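Local coordinates for protein esterase Rv0045c (Mycobacterium tuberculosis, PDB 6WYN) that hydrolyses carboxylic esters, preferring short, straight-chain alkyl esters such as butanoates, and probably serves ester or lipid metabolism, at residues P61-E66 with L76-S81; A82-F87 with G106-A111; G261-V266 with H293-H298. All blocks are in the same frame, centred on the assembly; numbering follows the deposited sequence.

Contact 1 of 3, residues P61-E66 with L76-S81; sequences PLPEVE and LRWGGS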
loop_
_atom_site.group_PDB
_atom_site.type_symbol
_atom_site.label_atom_id
_atom_site.label_comp_id
_atom_site.label_asym_id
_atom_site.label_seq_id
_atom_site.Cartn_x
_atom_site.Cartn_y
_atom_site.Cartn_z
ATOM N N PRO A 61 20.408 -4.537 -14.985
ATOM C CA PRO A 61 19.788 -5.805 -14.622
ATOM C C PRO A 61 18.725 -5.494 -13.562
ATOM O O PRO A 61 18.950 -4.673 -12.686
ATOM C CB PRO A 61 20.968 -6.642 -14.094
ATOM C CG PRO A 61 22.199 -5.928 -14.714
ATOM C CD PRO A 61 21.821 -4.459 -14.585
ATOM N N LEU A 62 17.623 -6.200 -13.664
ATOM C CA LEU A 62 16.541 -6.167 -12.652
ATOM C C LEU A 62 17.067 -6.697 -11.325
ATOM O O LEU A 62 17.976 -7.528 -11.293
ATOM C CB LEU A 62 15.368 -6.951 -13.233
ATOM C CG LEU A 62 14.768 -6.311 -14.486
ATOM C CD1 LEU A 62 13.835 -7.269 -15.202
ATOM C CD2 LEU A 62 14.034 -5.021 -14.121
ATOM N N PRO A 63 16.579 -6.186 -10.174
ATOM C CA PRO A 63 16.944 -6.748 -8.875
ATOM C C PRO A 63 16.325 -8.150 -8.689
ATOM O O PRO A 63 15.434 -8.547 -9.432
ATOM C CB PRO A 63 16.331 -5.761 -7.879
ATOM C CG PRO A 63 15.114 -5.293 -8.600
ATOM C CD PRO A 63 15.531 -5.152 -10.051
ATOM N N GLU A 64 16.893 -8.917 -7.756
ATOM C CA GLU A 64 16.351 -10.243 -7.341
ATOM C C GLU A 64 15.045 -9.985 -6.577
ATOM O O GLU A 64 15.012 -9.037 -5.788
ATOM C CB GLU A 64 17.292 -10.959 -6.373
ATOM C CG GLU A 64 18.539 -11.536 -6.999
ATOM C CD GLU A 64 19.458 -12.117 -5.924
ATOM O OE1 GLU A 64 19.411 -11.629 -4.738
ATOM O OE2 GLU A 64 20.180 -13.092 -6.247
ATOM N N VAL A 65 14.037 -10.804 -6.790
ATOM C CA VAL A 65 12.787 -10.701 -5.998
ATOM C C VAL A 65 12.184 -12.105 -5.892
ATOM O O VAL A 65 12.258 -12.862 -6.853
ATOM C CB VAL A 65 11.831 -9.636 -6.590
ATOM C CG1 VAL A 65 11.546 -9.879 -8.068
ATOM C CG2 VAL A 65 10.506 -9.537 -5.804
ATOM N N GLU A 66 11.554 -12.412 -4.758
ATOM C CA GLU A 66 10.797 -13.665 -4.601
ATOM C C GLU A 66 9.645 -13.401 -3.642
ATOM O O GLU A 66 9.730 -12.448 -2.834
ATOM C CB GLU A 66 11.734 -14.787 -4.119
ATOM C CG GLU A 66 12.396 -14.530 -2.792
ATOM C CD GLU A 66 13.330 -15.655 -2.332
ATOM O OE1 GLU A 66 13.707 -16.492 -3.163
ATOM O OE2 GLU A 66 13.661 -15.709 -1.158
ATOM N N LEU A 76 6.486 -9.691 -1.048
ATOM C CA LEU A 76 7.614 -9.725 -2.023
ATOM C C LEU A 76 8.868 -9.232 -1.330
ATOM O O LEU A 76 8.859 -8.124 -0.751
ATOM C CB LEU A 76 7.260 -8.851 -3.221
ATOM C CG LEU A 76 6.067 -9.316 -4.030
ATOM C CD1 LEU A 76 5.787 -8.360 -5.171
ATOM C CD2 LEU A 76 6.300 -10.718 -4.557
ATOM N N ARG A 77 9.928 -10.032 -1.384
ATOM C CA ARG A 77 11.238 -9.696 -0.787
ATOM C C ARG A 77 12.188 -9.384 -1.936
ATOM O O ARG A 77 12.452 -10.291 -2.776
ATOM C CB ARG A 77 11.769 -10.813 0.121
ATOM C CG ARG A 77 13.033 -10.435 0.878
ATOM C CD ARG A 77 13.355 -11.377 2.020
ATOM N NE ARG A 77 13.631 -12.698 1.456
ATOM C CZ ARG A 77 13.605 -13.836 2.145
ATOM N NH1 ARG A 77 13.818 -14.981 1.513
ATOM N NH2 ARG A 77 13.397 -13.813 3.441
ATOM N N TRP A 78 12.679 -8.143 -1.947
ATOM C CA TRP A 78 13.531 -7.572 -3.022
ATOM C C TRP A 78 14.966 -7.468 -2.540
ATOM O O TRP A 78 15.160 -6.986 -1.400
ATOM C CB TRP A 78 13.034 -6.178 -3.386
ATOM C CG TRP A 78 11.646 -6.144 -3.935
ATOM C CD1 TRP A 78 10.444 -6.141 -3.260
ATOM C CD2 TRP A 78 11.341 -6.058 -5.322
ATOM N NE1 TRP A 78 9.414 -6.048 -4.153
ATOM C CE2 TRP A 78 9.938 -5.970 -5.424
ATOM C CE3 TRP A 78 12.134 -5.997 -6.472
ATOM C CZ2 TRP A 78 9.308 -5.867 -6.660
ATOM C CZ3 TRP A 78 11.504 -5.866 -7.686
ATOM C CH2 TRP A 78 10.113 -5.794 -7.778
ATOM N N GLY A 79 15.907 -7.875 -3.403
ATOM C CA GLY A 79 17.337 -7.620 -3.184
ATOM C C GLY A 79 17.961 -8.536 -2.148
ATOM O O GLY A 79 18.970 -8.095 -1.561
ATOM N N GLY A 80 17.403 -9.718 -1.870
ATOM C CA GLY A 80 17.950 -10.610 -0.810
ATOM C C GLY A 80 17.195 -10.610 0.528
ATOM O O GLY A 80 16.109 -10.015 0.642
ATOM N N SER A 81 17.791 -11.187 1.565
ATOM C CA SER A 81 17.091 -11.518 2.833
ATOM C C SER A 81 17.258 -10.448 3.929
ATOM O O SER A 81 16.732 -10.769 5.023
ATOM C CB SER A 81 17.539 -12.855 3.339
ATOM O OG SER A 81 18.903 -12.767 3.697
HETATM O O HOH W 1 15.168 -13.005 -0.875
#

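Contact 2 of 3, residues A82-F87 with G106-A111; sequences APRVIF and GEPALA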
loop_
_atom_site.group_PDB
_atom_site.type_symbol
_atom_site.label_atom_id
_atom_site.label_comp_id
_atom_site.label_asym_id
_atom_site.label_seq_id
_atom_site.Cartn_x
_atom_site.Cartn_y
_atom_site.Cartn_z
ATOM N N ALA A 82 17.860 -9.245 3.678
ATOM C CA ALA A 82 18.061 -8.166 4.698
ATOM C C ALA A 82 17.389 -6.841 4.290
ATOM O O ALA A 82 18.010 -5.852 3.912
ATOM C CB ALA A 82 19.530 -8.002 4.908
ATOM N N PRO A 83 16.059 -6.773 4.297
ATOM C CA PRO A 83 15.370 -5.565 3.825
ATOM C C PRO A 83 15.730 -4.312 4.632
ATOM O O PRO A 83 15.767 -4.403 5.833
ATOM C CB PRO A 83 13.887 -5.884 4.050
ATOM C CG PRO A 83 13.804 -7.377 4.172
ATOM C CD PRO A 83 15.159 -7.891 4.611
ATOM N N ARG A 84 15.944 -3.179 3.962
ATOM C CA ARG A 84 16.127 -1.853 4.604
ATOM C C ARG A 84 14.768 -1.147 4.789
ATOM O O ARG A 84 14.640 -0.369 5.738
ATOM C CB ARG A 84 16.983 -0.925 3.734
ATOM C CG ARG A 84 18.496 -1.074 3.808
ATOM C CD ARG A 84 19.196 0.155 3.201
ATOM N NE ARG A 84 19.204 1.303 4.109
ATOM C CZ ARG A 84 19.620 2.542 3.819
ATOM N NH1 ARG A 84 20.065 2.845 2.610
ATOM N NH2 ARG A 84 19.566 3.484 4.750
ATOM N N VAL A 85 13.788 -1.381 3.902
ATOM C CA VAL A 85 12.508 -0.636 3.914
ATOM C C VAL A 85 11.364 -1.625 3.829
ATOM O O VAL A 85 11.439 -2.554 3.025
ATOM C CB VAL A 85 12.436 0.334 2.727
ATOM C CG1 VAL A 85 11.224 1.234 2.838
ATOM C CG2 VAL A 85 13.730 1.149 2.621
ATOM N N ILE A 86 10.344 -1.376 4.603
ATOM C CA ILE A 86 9.043 -2.072 4.489
ATOM C C ILE A 86 8.039 -1.155 3.808
ATOM O O ILE A 86 7.923 -0.007 4.239
ATOM C CB ILE A 86 8.580 -2.484 5.889
ATOM C CG1 ILE A 86 9.614 -3.355 6.603
ATOM C CG2 ILE A 86 7.241 -3.167 5.778
ATOM C CD1 ILE A 86 9.423 -3.383 8.118
ATOM N N PHE A 87 7.298 -1.670 2.835
ATOM C CA PHE A 87 6.250 -0.933 2.109
ATOM C C PHE A 87 4.911 -1.614 2.380
ATOM O O PHE A 87 4.856 -2.863 2.246
ATOM C CB PHE A 87 6.560 -0.925 0.615
ATOM C CG PHE A 87 7.745 -0.104 0.199
ATOM C CD1 PHE A 87 9.007 -0.657 0.130
ATOM C CD2 PHE A 87 7.577 1.224 -0.182
ATOM C CE1 PHE A 87 10.104 0.091 -0.291
ATOM C CE2 PHE A 87 8.672 1.985 -0.557
ATOM C CZ PHE A 87 9.921 1.419 -0.634
ATOM N N GLY A 106 16.314 0.923 -5.770
ATOM C CA GLY A 106 17.494 0.042 -5.756
ATOM C C GLY A 106 17.906 -0.397 -4.364
ATOM O O GLY A 106 19.016 -0.785 -4.204
ATOM N N GLU A 107 17.037 -0.348 -3.366
ATOM C CA GLU A 107 17.347 -0.827 -2.004
ATOM C C GLU A 107 16.707 -2.199 -1.730
ATOM O O GLU A 107 15.599 -2.509 -2.160
ATOM C CB GLU A 107 16.836 0.184 -0.987
ATOM C CG GLU A 107 17.505 1.525 -1.124
ATOM C CD GLU A 107 18.976 1.499 -0.751
ATOM O OE1 GLU A 107 19.288 0.946 0.330
ATOM O OE2 GLU A 107 19.807 1.968 -1.582
ATOM N N PRO A 108 17.318 -3.039 -0.878
ATOM C CA PRO A 108 16.611 -4.232 -0.385
ATOM C C PRO A 108 15.342 -3.844 0.392
ATOM O O PRO A 108 15.348 -2.931 1.237
ATOM C CB PRO A 108 17.640 -4.956 0.490
ATOM C CG PRO A 108 18.689 -3.889 0.811
ATOM C CD PRO A 108 18.691 -2.910 -0.352
ATOM N N ALA A 109 14.235 -4.536 0.116
ATOM C CA ALA A 109 12.914 -4.099 0.629
ATOM C C ALA A 109 11.954 -5.263 0.820
ATOM O O ALA A 109 12.111 -6.247 0.150
ATOM C CB ALA A 109 12.351 -3.101 -0.341
ATOM N N LEU A 110 10.923 -5.077 1.644
ATOM C CA LEU A 110 9.839 -6.068 1.815
ATOM C C LEU A 110 8.548 -5.323 1.525
ATOM O O LEU A 110 8.224 -4.368 2.269
ATOM C CB LEU A 110 9.873 -6.657 3.228
ATOM C CG LEU A 110 8.973 -7.873 3.424
ATOM C CD1 LEU A 110 9.535 -9.077 2.698
ATOM C CD2 LEU A 110 8.771 -8.222 4.898
ATOM N N ALA A 111 7.841 -5.750 0.508
ATOM C CA ALA A 111 6.512 -5.217 0.170
ATOM C C ALA A 111 5.471 -6.259 0.586
ATOM O O ALA A 111 5.381 -7.335 -0.001
ATOM C CB ALA A 111 6.464 -4.841 -1.291
#

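Contact 3 of 3, residues G261-V266 with H293-H298; sequences GLWDDV and HRRATH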
loop_
_atom_site.group_PDB
_atom_site.type_symbol
_atom_site.label_atom_id
_atom_site.label_comp_id
_atom_site.label_asym_id
_atom_site.label_seq_id
_atom_site.Cartn_x
_atom_site.Cartn_y
_atom_site.Cartn_z
ATOM N N GLY A 261 -8.096 5.827 19.137
ATOM C CA GLY A 261 -6.948 4.993 19.533
ATOM C C GLY A 261 -5.761 5.241 18.615
ATOM O O GLY A 261 -4.615 5.215 19.048
ATOM N N LEU A 262 -6.020 5.452 17.341
ATOM C CA LEU A 262 -4.931 5.659 16.362
ATOM C C LEU A 262 -4.253 7.030 16.596
ATOM O O LEU A 262 -3.007 7.072 16.561
ATOM C CB LEU A 262 -5.556 5.529 14.974
ATOM C CG LEU A 262 -4.580 5.253 13.844
ATOM C CD1 LEU A 262 -3.716 4.033 14.130
ATOM C CD2 LEU A 262 -5.366 5.091 12.554
ATOM N N TRP A 263 -5.013 8.097 16.876
ATOM C CA TRP A 263 -4.426 9.387 17.351
ATOM C C TRP A 263 -3.673 9.239 18.674
ATOM O O TRP A 263 -2.648 9.907 18.814
ATOM C CB TRP A 263 -5.471 10.489 17.431
ATOM C CG TRP A 263 -5.828 11.067 16.098
ATOM C CD1 TRP A 263 -7.044 11.026 15.489
ATOM C CD2 TRP A 263 -4.933 11.726 15.186
ATOM N NE1 TRP A 263 -6.994 11.689 14.298
ATOM C CE2 TRP A 263 -5.707 12.125 14.079
ATOM C CE3 TRP A 263 -3.570 12.070 15.226
ATOM C CZ2 TRP A 263 -5.151 12.784 12.987
ATOM C CZ3 TRP A 263 -3.020 12.752 14.159
ATOM C CH2 TRP A 263 -3.811 13.120 13.062
ATOM N N ASP A 264 -4.088 8.365 19.602
ATOM C CA ASP A 264 -3.291 8.117 20.831
ATOM C C ASP A 264 -1.958 7.513 20.450
ATOM O O ASP A 264 -0.949 7.880 21.093
ATOM C CB ASP A 264 -3.996 7.207 21.827
ATOM C CG ASP A 264 -5.182 7.907 22.441
ATOM O OD1 ASP A 264 -5.122 9.149 22.559
ATOM O OD2 ASP A 264 -6.171 7.227 22.687
ATOM N N ASP A 265 -1.956 6.605 19.470
ATOM C CA ASP A 265 -0.696 6.002 18.950
ATOM C C ASP A 265 0.213 7.083 18.356
ATOM O O ASP A 265 1.377 7.047 18.681
ATOM C CB ASP A 265 -0.956 4.905 17.923
ATOM C CG ASP A 265 -1.567 3.657 18.524
ATOM O OD1 ASP A 265 -1.498 3.505 19.787
ATOM O OD2 ASP A 265 -2.128 2.865 17.740
ATOM N N VAL A 266 -0.303 7.992 17.525
ATOM C CA VAL A 266 0.486 9.163 17.002
ATOM C C VAL A 266 1.058 9.988 18.169
ATOM O O VAL A 266 2.255 10.344 18.109
ATOM C CB VAL A 266 -0.355 10.056 16.073
ATOM C CG1 VAL A 266 0.428 11.307 15.685
ATOM C CG2 VAL A 266 -0.823 9.291 14.842
ATOM N N HIS A 293 0.719 17.445 12.283
ATOM C CA HIS A 293 1.893 18.178 12.808
ATOM C C HIS A 293 1.735 18.357 14.321
ATOM O O HIS A 293 2.704 18.146 15.043
ATOM C CB HIS A 293 2.117 19.544 12.107
ATOM C CG HIS A 293 3.125 20.331 12.870
ATOM N ND1 HIS A 293 2.756 21.273 13.825
ATOM C CD2 HIS A 293 4.466 20.198 12.960
ATOM C CE1 HIS A 293 3.839 21.710 14.442
ATOM N NE2 HIS A 293 4.908 21.066 13.920
ATOM N N ARG A 294 0.558 18.770 14.771
ATOM C CA ARG A 294 0.336 19.119 16.202
ATOM C C ARG A 294 0.442 17.863 17.078
ATOM O O ARG A 294 1.053 17.953 18.153
ATOM C CB ARG A 294 -1.015 19.823 16.359
ATOM C CG ARG A 294 -1.001 21.267 15.860
ATOM C CD ARG A 294 -2.179 22.112 16.361
ATOM N NE ARG A 294 -3.405 21.411 16.009
ATOM C CZ ARG A 294 -4.055 21.550 14.856
ATOM N NH1 ARG A 294 -3.620 22.438 13.968
ATOM N NH2 ARG A 294 -5.135 20.812 14.611
ATOM N N ARG A 295 -0.049 16.711 16.604
ATOM C CA ARG A 295 -0.072 15.479 17.448
ATOM C C ARG A 295 1.266 14.726 17.401
ATOM O O ARG A 295 1.674 14.210 18.461
ATOM C CB ARG A 295 -1.230 14.572 17.020
ATOM C CG ARG A 295 -2.585 15.263 17.017
ATOM C CD ARG A 295 -3.172 15.425 18.405
ATOM N NE ARG A 295 -4.583 15.074 18.420
ATOM C CZ ARG A 295 -5.067 13.927 18.878
ATOM N NH1 ARG A 295 -4.249 13.013 19.368
ATOM N NH2 ARG A 295 -6.367 13.699 18.848
ATOM N N ALA A 296 1.912 14.646 16.232
ATOM C CA ALA A 296 3.185 13.899 16.068
ATOM C C ALA A 296 4.258 14.500 16.977
ATOM O O ALA A 296 4.380 15.714 17.025
ATOM C CB ALA A 296 3.648 13.956 14.641
ATOM N N THR A 297 5.091 13.675 17.578
ATOM C CA THR A 297 6.268 14.136 18.352
ATOM C C THR A 297 7.310 14.686 17.368
ATOM O O THR A 297 7.948 15.707 17.696
ATOM C CB THR A 297 6.815 13.044 19.282
ATOM O OG1 THR A 297 7.298 11.965 18.488
ATOM C CG2 THR A 297 5.787 12.504 20.247
ATOM N N HIS A 298 7.463 14.109 16.172
ATOM C CA HIS A 298 8.406 14.658 15.163
ATOM C C HIS A 298 7.827 14.544 13.750
ATOM O O HIS A 298 8.121 13.595 13.051
ATOM C CB HIS A 298 9.799 14.056 15.310
ATOM C CG HIS A 298 10.853 14.761 14.494
ATOM N ND1 HIS A 298 12.172 14.294 14.388
ATOM C CD2 HIS A 298 10.814 15.899 13.752
ATOM C CE1 HIS A 298 12.872 15.100 13.606
ATOM N NE2 HIS A 298 12.065 16.101 13.201
HETATM O O HOH W 2 4.499 10.813 17.200
#

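Contact 1 of 3, residues P61-E66 with L76-S81
V65 packs its CG2 methyl on one face of the W78 indole, 3.7 Å from the centroid of the six-membered ring and only 16° off the ring normal, a CH-pi contact. The torsion explains the fit, since with chi1 at 54° CG1 takes the place between backbone N and carbonyl carbon while CG2, anti to N, is carried over the ring. P63 meets the same indole differently, its CG coming in at the edge, 3.7 Å from W78 CE3. L49 of helix 49-55 also touches both V65 and W78, and helix 99-105 packs on the indole as well.

On the opposite face of the sheet E66 and R77 run side by side, pointing the same way. E66 OE2 accepts from R77 NH1 at 2.8 Å in a salt bridge; the oxygen lies close to the guanidinium plane, although carboxylate and guanidinium are turned 37° against each other. A water takes the N-H of R77 NE at 2.8 Å and gives a weak bond to E66 OE2, bridging the pair a second time.

Within the sheet, E66 and R77 form the hydrogen-bonded pair, joined by two backbone hydrogen bonds, and G79 N reaches E64 O at 2.8 Å. V65 and W78 form the non-hydrogen-bonded pair of this ladder, which belongs to the antiparallel beta hairpin of strands 65-70 and 73-78 at one edge of the alpha/beta hydrolase sheet.

Contact 2 of 3, residues A82-F87 with G106-A111
R84 and E107 meet just ahead of the paired strands, their side chains crossing at an angle. E107 doubles back at chi2 (-68°), which brings its OE1 to 3.1 Å from R84 NH1 in a salt bridge. The approach is not coplanar: NH1 sits well above the carboxylate plane, and the two flat groups stand 81° apart. R84 CD makes a tight approach to the same oxygen, 3.0 Å from E107 OE1. NH1 has a further, weak hydrogen bond to T330 OG1.

P108 O receives R84 N at 2.8 Å from above its carbonyl plane, with V85 N as a weak second donor. From there the parallel ladder takes over: L110 N binds V85 O, and F87 N binds L110 O at 2.9 Å.

With CG beside its backbone N (chi1 -69°), the F87 ring turns back along the neighbouring strand, and A109 CB meets the ring edge, 3.9 Å from F87 CE1. W98 and helix 99-105 also touch this ring. On the other face L110 lies alongside P83, its CB 4.1 Å from P83 CG.

The chemistry thus changes along the contact: charge pairing sits at its partly exposed start, ahead of the strands, while the buried strands of this beta-alpha-beta unit rely on backbone hydrogen bonds and apolar packing.

Contact 3 of 3, residues G261-V266 with H293-H298
The segment 261-266 is helical throughout, whereas 293-298 takes in the last turn of helix 286-295 and leaves helical geometry at A296, whose CA comes within 5.5 Å of V266 CA. Most of the contact is made by W263 and R295, whose side chains cross at about a right angle. R295 bends at chi2 (-77°) and again at chi3, which brings NE over one face of the indole, toward its rim. Its CG comes in obliquely, 3.8 Å from W263 CE3, and its guanidinium lies against CB and CG of the tryptophan, with R295 NH1 3.4 Å from W263 CB. The guanidinium turns one face to the tryptophan, but the planes are 39° apart, so the overlap is tilted and no parallel stack results.

The charge of R295 is met by D267, a residue just beyond the first segment, through a salt bridge from NH1 to OD2; this bond helps fix the guanidinium above the tryptophan. W263 NE1, on the five-membered ring, makes a weak hydrogen bond to S183 OG.

V266 fills the next position along the helix facing the second segment. CG1, anti to the backbone N at chi1 174°, is directed at the helix end and packs 3.7 Å from A296 N and 4.3 Å from A296 CB. One water lies between the backbones here: it accepts from T297 N at 2.9 Å, while its approach to V266 O is unusually short, which leaves that leg doubtful in detail. T297 OG1, for its part, is hydrogen-bonded to L269 O.

V266 also touches I162 of helix 156-167. The arrangement is peripheral helix packing of an alpha/beta hydrolase domain: helix 260-268, which precedes strand 273-278, meets the end of helix 286-295, which leads into the outermost strand 299-305.

How the contacts relate
From the N terminus, contact 1 closes first, across the short hairpin of strands 65-70 and 73-78. The chain goes straight on from S81 to A82, where contact 2 opens; it closes after helix 99-105 has carried the chain to strand 109-112. The three loops run in series. Contacts 1 and 2 nevertheless touch, because strand 109-112 lies between strands 73-78 and 85-88: L76 N probably bonds to A111 O and W78 N to A109 O, making one continuous piece of sheet. Contact 3 closes much later, round a loop holding strand 273-278 and most of helix 286-295, about 16 Å from contact 2 at the nearest atoms, near the sheet's other end.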